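Local coordinates for type I modular polyketide synthase (Streptomyces albus subsp. albus, PDB 6IYR), which probably transfers an acyl extender unit from coenzyme A to the acyl carrier protein of module 8 during salinomycin assembly, at residues A[257-262]-A[313-318]; A[278-283]-A[291-296]; A[323-328]-A[372-377]. One frame throughout, in Å; residues are numbered along the deposited sequence.

Of the strands in these contacts, 257-261 comes first. Interaction 1 joins it to strand 313-316 and closes a loop, with 50 residues between the two segments. Interaction 2 is nested inside that loop. It joins strands 279-286 and 289-294, a hairpin closed by a short turn. Interactions 1 and 2 share one sheet and touch directly, because strands 257-261 and 289-294 are neighbours in it. Interaction 3 follows in series and crosses neither of the others. It closes a further loop, from the loop at H323 to the end of helix 366-374. It meets interaction 2 through L281 with T376 and A282 with V377. V377 thereby adds a parallel edge strand to the same sheet, next to the probable active site at H323.

Interaction 1. Residues A[257-262]-A[313-318]; sequences GMVSVA and ARRINV
M258 CG is anti to its carbonyl carbon, beside the backbone N (chi1 -54°), and this turn lays it against V318 CG2 at 3.7 Å. S260 is rotated differently. Its OG sits between the backbone N and the carbonyl carbon (chi1 56°) and reaches R314 O at 3.2 Å. The same R314 O is held more directly by S260 N at 2.8 Å, so two donors of one residue grip a single carbonyl. The S260 hydroxyl approaches it at a tilt, clear of the carbonyl plane. R314 N returns a bond to S260 O at 2.9 Å, which completes the antiparallel hydrogen-bonded pair of S260 and R314. A further backbone bond runs from I316 N to M258 O, also 2.9 Å.

The flanking side chains fall on two faces. On one, the CD1 branch of I316 lies 4.0 Å from M258 CB. On the other, the R315 chain bends so that its CD rests 3.8 Å from V259 CG1. V261 and A313 form a non-hydrogen-bonded pair on that same face.

Strand 313-316 is the outermost strand of the sheet in this chain. Strand 257-261 is its neighbour, with strand 289-294 on the other flank. Helix 296-308 covers the face of V259, V261 and A313. On the opposite face, M258 rests on V291 and S293.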
loop_
_atom_site.group_PDB
_atom_site.type_symbol
_atom_site.label_atom_id
_atom_site.label_comp_id
_atom_site.label_asym_id
_atom_site.label_seq_id
_atom_site.Cartn_x
_atom_site.Cartn_y
_atom_site.Cartn_z
ATOM N N GLY A 257 -19.597 12.754 3.845
ATOM C CA GLY A 257 -18.688 11.926 4.610
ATOM C C GLY A 257 -18.812 10.497 4.154
ATOM O O GLY A 257 -19.519 10.201 3.157
ATOM N N MET A 258 -18.225 9.605 4.932
ATOM C CA MET A 258 -18.284 8.198 4.661
ATOM C C MET A 258 -18.315 7.437 5.940
ATOM O O MET A 258 -17.761 7.889 6.943
ATOM C CB MET A 258 -17.060 7.781 3.883
ATOM C CG MET A 258 -16.863 8.588 2.634
ATOM S SD MET A 258 -15.547 7.821 1.654
ATOM C CE MET A 258 -16.434 6.452 0.954
ATOM N N VAL A 259 -19.010 6.307 5.924
ATOM C CA VAL A 259 -18.993 5.427 7.049
ATOM C C VAL A 259 -18.713 3.995 6.600
ATOM O O VAL A 259 -19.204 3.522 5.555
ATOM C CB VAL A 259 -20.279 5.507 7.927
ATOM C CG1 VAL A 259 -20.809 6.927 8.059
ATOM C CG2 VAL A 259 -21.351 4.569 7.461
ATOM N N SER A 260 -17.898 3.313 7.392
ATOM C CA SER A 260 -17.625 1.893 7.178
ATOM C C SER A 260 -18.729 1.091 7.822
ATOM O O SER A 260 -19.206 1.423 8.925
ATOM C CB SER A 260 -16.299 1.483 7.801
ATOM O OG SER A 260 -16.317 1.812 9.173
ATOM N N VAL A 261 -19.156 0.055 7.122
ATOM C CA VAL A 261 -20.207 -0.828 7.597
ATOM C C VAL A 261 -19.743 -2.245 7.434
ATOM O O VAL A 261 -19.350 -2.666 6.326
ATOM C CB VAL A 261 -21.490 -0.659 6.779
ATOM C CG1 VAL A 261 -22.603 -1.449 7.424
ATOM C CG2 VAL A 261 -21.870 0.811 6.695
ATOM N N ALA A 262 -19.725 -2.963 8.548
ATOM C CA ALA A 262 -19.232 -4.326 8.565
ATOM C C ALA A 262 -20.359 -5.228 8.160
ATOM O O ALA A 262 -20.883 -5.939 8.979
ATOM C CB ALA A 262 -18.725 -4.725 9.954
ATOM N N ALA A 313 -20.867 0.051 12.589
ATOM C CA ALA A 313 -20.711 1.103 11.606
ATOM C C ALA A 313 -19.910 2.219 12.250
ATOM O O ALA A 313 -20.210 2.603 13.378
ATOM C CB ALA A 313 -22.072 1.614 11.181
ATOM N N ARG A 314 -18.952 2.785 11.519
ATOM C CA ARG A 314 -18.076 3.846 12.066
ATOM C C ARG A 314 -17.795 4.911 11.045
ATOM O O ARG A 314 -17.670 4.646 9.836
ATOM C CB ARG A 314 -16.735 3.282 12.567
ATOM C CG ARG A 314 -16.881 2.250 13.689
ATOM C CD ARG A 314 -17.219 2.902 15.042
ATOM N NE ARG A 314 -18.337 2.239 15.725
ATOM C CZ ARG A 314 -18.220 1.389 16.741
ATOM N NH1 ARG A 314 -19.293 0.813 17.253
ATOM N NH2 ARG A 314 -17.037 1.136 17.279
ATOM N N ARG A 315 -17.811 6.130 11.548
ATOM C CA ARG A 315 -17.641 7.339 10.776
ATOM C C ARG A 315 -16.181 7.437 10.347
ATOM O O ARG A 315 -15.329 7.247 11.154
ATOM C CB ARG A 315 -18.011 8.495 11.703
ATOM C CG ARG A 315 -18.084 9.843 11.036
ATOM C CD ARG A 315 -19.124 9.819 9.937
ATOM N NE ARG A 315 -20.306 10.617 10.258
ATOM C CZ ARG A 315 -20.666 11.692 9.580
ATOM N NH1 ARG A 315 -21.808 12.319 9.852
ATOM N NH2 ARG A 315 -19.899 12.104 8.580
ATOM N N ILE A 316 -15.878 7.542 9.062
ATOM C CA ILE A 316 -14.478 7.677 8.636
ATOM C C ILE A 316 -14.134 9.160 8.670
ATOM O O ILE A 316 -15.002 9.991 8.400
ATOM C CB ILE A 316 -14.295 7.182 7.192
ATOM C CG1 ILE A 316 -14.440 5.662 7.137
ATOM C CG2 ILE A 316 -12.952 7.623 6.621
ATOM C CD1 ILE A 316 -14.694 5.153 5.735
ATOM N N ASN A 317 -12.882 9.512 8.983
ATOM C CA ASN A 317 -12.476 10.933 9.008
ATOM C C ASN A 317 -12.177 11.510 7.626
ATOM O O ASN A 317 -11.025 11.563 7.194
ATOM C CB ASN A 317 -11.272 11.171 9.925
ATOM C CG ASN A 317 -11.145 12.629 10.323
ATOM O OD1 ASN A 317 -11.025 13.499 9.468
ATOM N ND2 ASN A 317 -11.344 12.910 11.596
ATOM N N VAL A 318 -13.240 11.833 6.895
ATOM C CA VAL A 318 -13.148 12.568 5.633
ATOM C C VAL A 318 -14.369 13.435 5.632
ATOM O O VAL A 318 -15.362 13.100 6.280
ATOM C CB VAL A 318 -13.242 11.664 4.388
ATOM C CG1 VAL A 318 -11.976 10.859 4.196
ATOM C CG2 VAL A 318 -14.449 10.740 4.479
#

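Interaction 2. Residues A[278-283]-A[291-296]; sequences RLALAS and VVSGDP
A classic beta bulge marks the hairpin of strands 279-286 and 289-294, where A282 and S283 both face V291. The single carbonyl V291 O takes two backbone bonds, from A282 N at 2.8 Å and from S283 N at 3.1 Å. V291 N answers to S283 O at 2.9 Å. S283 OG lies 3.2 Å from V291 CB and has a weak hydrogen bond to N285 ND2.

Before the bulge the pairing is regular. A280 and S293 exchange two backbone bonds, A280 N to S293 O at 2.8 Å and S293 N to A280 O at 2.9 Å. S293 OG is hydrogen-bonded to S322 O and also lies against the methyl groups of A280 and A282. On the other face, L279 CD2 touches V292 CG1 at 4.0 Å, and helices 265-273 and 296-308 cover both residues. At the far end D295 N binds R278 O at 3.1 Å. G294 CA makes a CA-H...O contact with R278 O, and G294 forms a non-hydrogen-bonded pair with L279. The R278 guanidinium pairs with E301.

The antiparallel strands 313-316, 257-261, 289-294 and 279-286, in that order, with 377-378 added parallel to 279-286 and two helices on one face, are as in the ferredoxin-like small subdomain of acyltransferases.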
loop_
_atom_site.group_PDB
_atom_site.type_symbol
_atom_site.label_atom_id
_atom_site.label_comp_id
_atom_site.label_asym_id
_atom_site.label_seq_id
_atom_site.Cartn_x
_atom_site.Cartn_y
_atom_site.Cartn_z
ATOM N N ARG A 278 -29.254 10.162 -1.213
ATOM C CA ARG A 278 -28.620 10.722 -0.037
ATOM C C ARG A 278 -27.450 9.856 0.460
ATOM O O ARG A 278 -26.681 10.295 1.286
ATOM C CB ARG A 278 -29.635 10.944 1.081
ATOM C CG ARG A 278 -30.792 11.850 0.720
ATOM C CD ARG A 278 -31.702 12.058 1.913
ATOM N NE ARG A 278 -31.025 12.808 2.941
ATOM C CZ ARG A 278 -31.116 12.569 4.235
ATOM N NH1 ARG A 278 -30.437 13.316 5.078
ATOM N NH2 ARG A 278 -31.874 11.589 4.680
ATOM N N LEU A 279 -27.366 8.623 -0.035
ATOM C CA LEU A 279 -26.338 7.647 0.325
ATOM C C LEU A 279 -25.908 6.920 -0.938
ATOM O O LEU A 279 -26.609 6.962 -1.939
ATOM C CB LEU A 279 -26.844 6.597 1.314
ATOM C CG LEU A 279 -27.184 7.078 2.716
ATOM C CD1 LEU A 279 -27.666 5.921 3.560
ATOM C CD2 LEU A 279 -26.003 7.786 3.387
ATOM N N ALA A 280 -24.708 6.361 -0.927
ATOM C CA ALA A 280 -24.236 5.584 -2.058
ATOM C C ALA A 280 -23.292 4.518 -1.534
ATOM O O ALA A 280 -22.617 4.692 -0.502
ATOM C CB ALA A 280 -23.549 6.481 -3.074
ATOM N N LEU A 281 -23.254 3.391 -2.225
ATOM C CA LEU A 281 -22.245 2.373 -1.945
ATOM C C LEU A 281 -20.892 2.791 -2.524
ATOM O O LEU A 281 -20.693 2.830 -3.742
ATOM C CB LEU A 281 -22.679 1.016 -2.501
ATOM C CG LEU A 281 -21.663 -0.090 -2.140
ATOM C CD1 LEU A 281 -21.430 -0.224 -0.647
ATOM C CD2 LEU A 281 -22.171 -1.395 -2.709
ATOM N N ALA A 282 -20.008 3.282 -1.672
ATOM C CA ALA A 282 -18.775 3.880 -2.175
ATOM C C ALA A 282 -17.690 2.828 -2.415
ATOM O O ALA A 282 -16.968 2.896 -3.417
ATOM C CB ALA A 282 -18.281 4.948 -1.238
ATOM N N SER A 283 -17.593 1.820 -1.554
ATOM C CA SER A 283 -16.545 0.838 -1.775
ATOM C C SER A 283 -16.910 -0.474 -1.151
ATOM O O SER A 283 -17.589 -0.513 -0.126
ATOM C CB SER A 283 -15.183 1.380 -1.268
ATOM O OG SER A 283 -15.055 1.276 0.121
ATOM N N VAL A 291 -18.008 0.519 2.514
ATOM C CA VAL A 291 -18.004 1.931 2.869
ATOM C C VAL A 291 -19.174 2.599 2.136
ATOM O O VAL A 291 -19.390 2.372 0.931
ATOM C CB VAL A 291 -16.645 2.606 2.551
ATOM C CG1 VAL A 291 -16.701 4.094 2.875
ATOM C CG2 VAL A 291 -15.511 1.967 3.356
ATOM N N VAL A 292 -19.953 3.368 2.888
ATOM C CA VAL A 292 -21.052 4.131 2.349
ATOM C C VAL A 292 -20.797 5.611 2.440
ATOM O O VAL A 292 -20.318 6.113 3.458
ATOM C CB VAL A 292 -22.338 3.789 3.127
ATOM C CG1 VAL A 292 -23.496 4.688 2.758
ATOM C CG2 VAL A 292 -22.672 2.343 2.907
ATOM N N SER A 293 -21.069 6.329 1.362
ATOM C CA SER A 293 -20.826 7.762 1.359
ATOM C C SER A 293 -22.142 8.503 1.231
ATOM O O SER A 293 -23.072 7.953 0.682
ATOM C CB SER A 293 -19.913 8.162 0.196
ATOM O OG SER A 293 -20.539 8.043 -1.067
ATOM N N GLY A 294 -22.173 9.782 1.624
ATOM C CA GLY A 294 -23.334 10.617 1.391
ATOM C C GLY A 294 -23.418 11.782 2.375
ATOM O O GLY A 294 -22.417 12.238 2.921
ATOM N N ASP A 295 -24.626 12.295 2.530
ATOM C CA ASP A 295 -24.866 13.493 3.268
ATOM C C ASP A 295 -24.799 13.244 4.762
ATOM O O ASP A 295 -25.062 12.140 5.253
ATOM C CB ASP A 295 -26.202 14.117 2.863
ATOM C CG ASP A 295 -26.186 14.651 1.423
ATOM O OD1 ASP A 295 -25.693 15.783 1.198
ATOM O OD2 ASP A 295 -26.624 13.907 0.511
ATOM N N PRO A 296 -24.252 14.219 5.474
ATOM C CA PRO A 296 -23.929 13.987 6.881
ATOM C C PRO A 296 -25.131 13.432 7.682
ATOM O O PRO A 296 -24.965 12.537 8.494
ATOM C CB PRO A 296 -23.532 15.380 7.380
ATOM C CG PRO A 296 -23.165 16.159 6.145
ATOM C CD PRO A 296 -24.021 15.610 5.046
#

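Interaction 3. Residues A[323-328]-A[372-377]. With PO4 (phosphate ion), chain B.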
loop_
_atom_site.group_PDB
_atom_site.type_symbol
_atom_site.label_atom_id
_atom_site.label_comp_id
_atom_site.label_asym_id
_atom_site.label_seq_id
_atom_site.Cartn_x
_atom_site.Cartn_y
_atom_site.Cartn_z
ATOM N N HIS A 323 -17.733 8.841 -4.833
ATOM C CA HIS A 323 -18.244 7.546 -5.223
ATOM C C HIS A 323 -19.759 7.511 -5.067
ATOM O O HIS A 323 -20.340 6.462 -4.832
ATOM C CB HIS A 323 -17.541 6.427 -4.445
ATOM C CG HIS A 323 -16.054 6.457 -4.609
ATOM N ND1 HIS A 323 -15.436 6.167 -5.808
ATOM C CD2 HIS A 323 -15.087 6.941 -3.801
ATOM C CE1 HIS A 323 -14.169 6.531 -5.749
ATOM N NE2 HIS A 323 -13.920 6.962 -4.529
ATOM N N GLY A 324 -20.363 8.686 -5.172
ATOM C CA GLY A 324 -21.802 8.834 -5.163
ATOM C C GLY A 324 -22.237 10.056 -5.940
ATOM O O GLY A 324 -21.416 10.717 -6.591
ATOM N N PRO A 325 -23.547 10.367 -5.885
ATOM C CA PRO A 325 -24.161 11.421 -6.689
ATOM C C PRO A 325 -23.599 12.796 -6.473
ATOM O O PRO A 325 -23.634 13.597 -7.396
ATOM C CB PRO A 325 -25.647 11.394 -6.248
ATOM C CG PRO A 325 -25.867 9.992 -5.765
ATOM C CD PRO A 325 -24.550 9.569 -5.156
ATOM N N GLN A 326 -22.970 13.084 -5.335
ATOM C CA GLN A 326 -22.497 14.449 -5.171
ATOM C C GLN A 326 -21.463 14.803 -6.246
ATOM O O GLN A 326 -21.235 15.972 -6.553
ATOM C CB GLN A 326 -21.913 14.696 -3.781
ATOM C CG GLN A 326 -22.963 14.807 -2.701
ATOM C CD GLN A 326 -22.419 15.295 -1.370
ATOM O OE1 GLN A 326 -21.476 16.103 -1.311
ATOM N NE2 GLN A 326 -23.042 14.829 -0.284
ATOM N N VAL A 327 -20.737 13.785 -6.705
ATOM C CA VAL A 327 -19.635 13.976 -7.647
ATOM C C VAL A 327 -20.128 14.554 -8.998
ATOM O O VAL A 327 -19.359 15.138 -9.773
ATOM C CB VAL A 327 -18.929 12.589 -7.849
ATOM C CG1 VAL A 327 -17.924 12.635 -8.962
ATOM C CG2 VAL A 327 -18.228 12.191 -6.547
ATOM N N GLU A 328 -21.419 14.409 -9.279
ATOM C CA GLU A 328 -21.976 14.931 -10.564
ATOM C C GLU A 328 -21.740 16.402 -10.676
ATOM O O GLU A 328 -21.488 16.918 -11.746
ATOM C CB GLU A 328 -23.481 14.627 -10.689
ATOM C CG GLU A 328 -23.711 13.157 -11.044
ATOM C CD GLU A 328 -25.094 12.597 -10.679
ATOM O OE1 GLU A 328 -25.961 13.334 -10.149
ATOM O OE2 GLU A 328 -25.306 11.384 -10.916
ATOM N N ASN A 372 -14.039 6.705 -12.118
ATOM C CA ASN A 372 -13.354 6.240 -10.908
ATOM C C ASN A 372 -13.907 6.979 -9.692
ATOM O O ASN A 372 -14.292 6.354 -8.718
ATOM C CB ASN A 372 -11.870 6.530 -11.031
ATOM C CG ASN A 372 -11.105 6.241 -9.756
ATOM O OD1 ASN A 372 -11.043 7.086 -8.854
ATOM N ND2 ASN A 372 -10.434 5.085 -9.715
ATOM N N LEU A 373 -13.996 8.303 -9.801
ATOM C CA LEU A 373 -14.508 9.157 -8.707
ATOM C C LEU A 373 -15.994 8.953 -8.432
ATOM O O LEU A 373 -16.435 8.964 -7.283
ATOM C CB LEU A 373 -14.216 10.623 -9.019
ATOM C CG LEU A 373 -14.478 11.645 -7.912
ATOM C CD1 LEU A 373 -13.630 11.358 -6.674
ATOM C CD2 LEU A 373 -14.132 13.006 -8.495
ATOM N N ARG A 374 -16.749 8.693 -9.487
ATOM C CA ARG A 374 -18.195 8.633 -9.402
ATOM C C ARG A 374 -18.721 7.298 -8.939
ATOM O O ARG A 374 -19.753 7.219 -8.273
ATOM C CB ARG A 374 -18.809 8.990 -10.763
ATOM C CG ARG A 374 -20.319 8.791 -10.822
ATOM C CD ARG A 374 -21.049 9.787 -9.936
ATOM N NE ARG A 374 -22.516 9.613 -9.985
ATOM C CZ ARG A 374 -23.190 8.745 -9.244
ATOM N NH1 ARG A 374 -22.560 7.855 -8.488
ATOM N NH2 ARG A 374 -24.510 8.758 -9.251
ATOM N N ASN A 375 -18.014 6.229 -9.233
ATOM C CA ASN A 375 -18.573 4.915 -9.039
ATOM C C ASN A 375 -17.981 4.117 -7.886
ATOM O O ASN A 375 -16.888 4.396 -7.447
ATOM C CB ASN A 375 -18.443 4.143 -10.334
ATOM C CG ASN A 375 -19.429 4.647 -11.369
ATOM O OD1 ASN A 375 -20.619 4.366 -11.273
ATOM N ND2 ASN A 375 -19.008 5.596 -12.124
ATOM N N THR A 376 -18.653 3.033 -7.542
ATOM C CA THR A 376 -18.255 2.149 -6.461
ATOM C C THR A 376 -16.860 1.546 -6.713
ATOM O O THR A 376 -16.515 1.200 -7.820
ATOM C CB THR A 376 -19.282 1.003 -6.303
ATOM O OG1 THR A 376 -20.574 1.539 -6.075
ATOM C CG2 THR A 376 -18.950 0.086 -5.172
ATOM N N VAL A 377 -16.059 1.460 -5.667
ATOM C CA VAL A 377 -14.754 0.871 -5.787
ATOM C C VAL A 377 -14.950 -0.607 -5.511
ATOM O O VAL A 377 -15.242 -1.001 -4.403
ATOM C CB VAL A 377 -13.790 1.454 -4.747
ATOM C CG1 VAL A 377 -12.459 0.734 -4.779
ATOM C CG2 VAL A 377 -13.622 2.943 -4.932
HETATM P P PO4 B . -10.994 9.261 -2.661
HETATM O O1 PO4 B . -10.474 9.175 -1.239
HETATM O O2 PO4 B . -11.389 10.629 -3.244
HETATM O O3 PO4 B . -9.834 8.711 -3.474
HETATM O O4 PO4 B . -12.261 8.449 -2.661
#
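H323 takes left-handed backbone angles (phi 70°, psi 27°) where its loop meets the end of helix 366-374, and its CA comes 4.3 Å from R374 CA. This is the probable active site. H323 NE2 is hydrogen-bonded to S220 OG of the GxSxG sequence, consistent with the Ser-His dyad of the acyltransferase family.

The ring is held from several sides. ND1 is hydrogen-bonded to N375 O at 2.8 Å, just after the helix ends, which fixes the ring's rotation and directs NE2 at the pocket. NE2 is hydrogen-bonded to phosphate O4 at 2.9 Å, which lies in the plane of the ring. The phosphate probably comes from the crystallisation liquor, and Y320, Q221, S322 and R245 bind it too. V377 CG2 covers one ring face in a CH-pi contact, 3.9 Å from the ring centroid. L373 O lies over the opposite face and takes a weak bond from H323 N at 2.8 Å.

Farther along the segment, V327 CG1 packs on L373 CG at 3.7 Å. R374 bends at its second torsion and spreads its guanidinium over the G324-P325 backbone, with NH1 3.4 Å from G324 C. E328 OE2 comes to the edge of the guanidinium, in its plane, and forms a salt bridge. The carboxylate and guanidinium planes stand 58° apart, and R374 NH2 meets E328 OE2 at 3.2 Å from above the carboxylate plane.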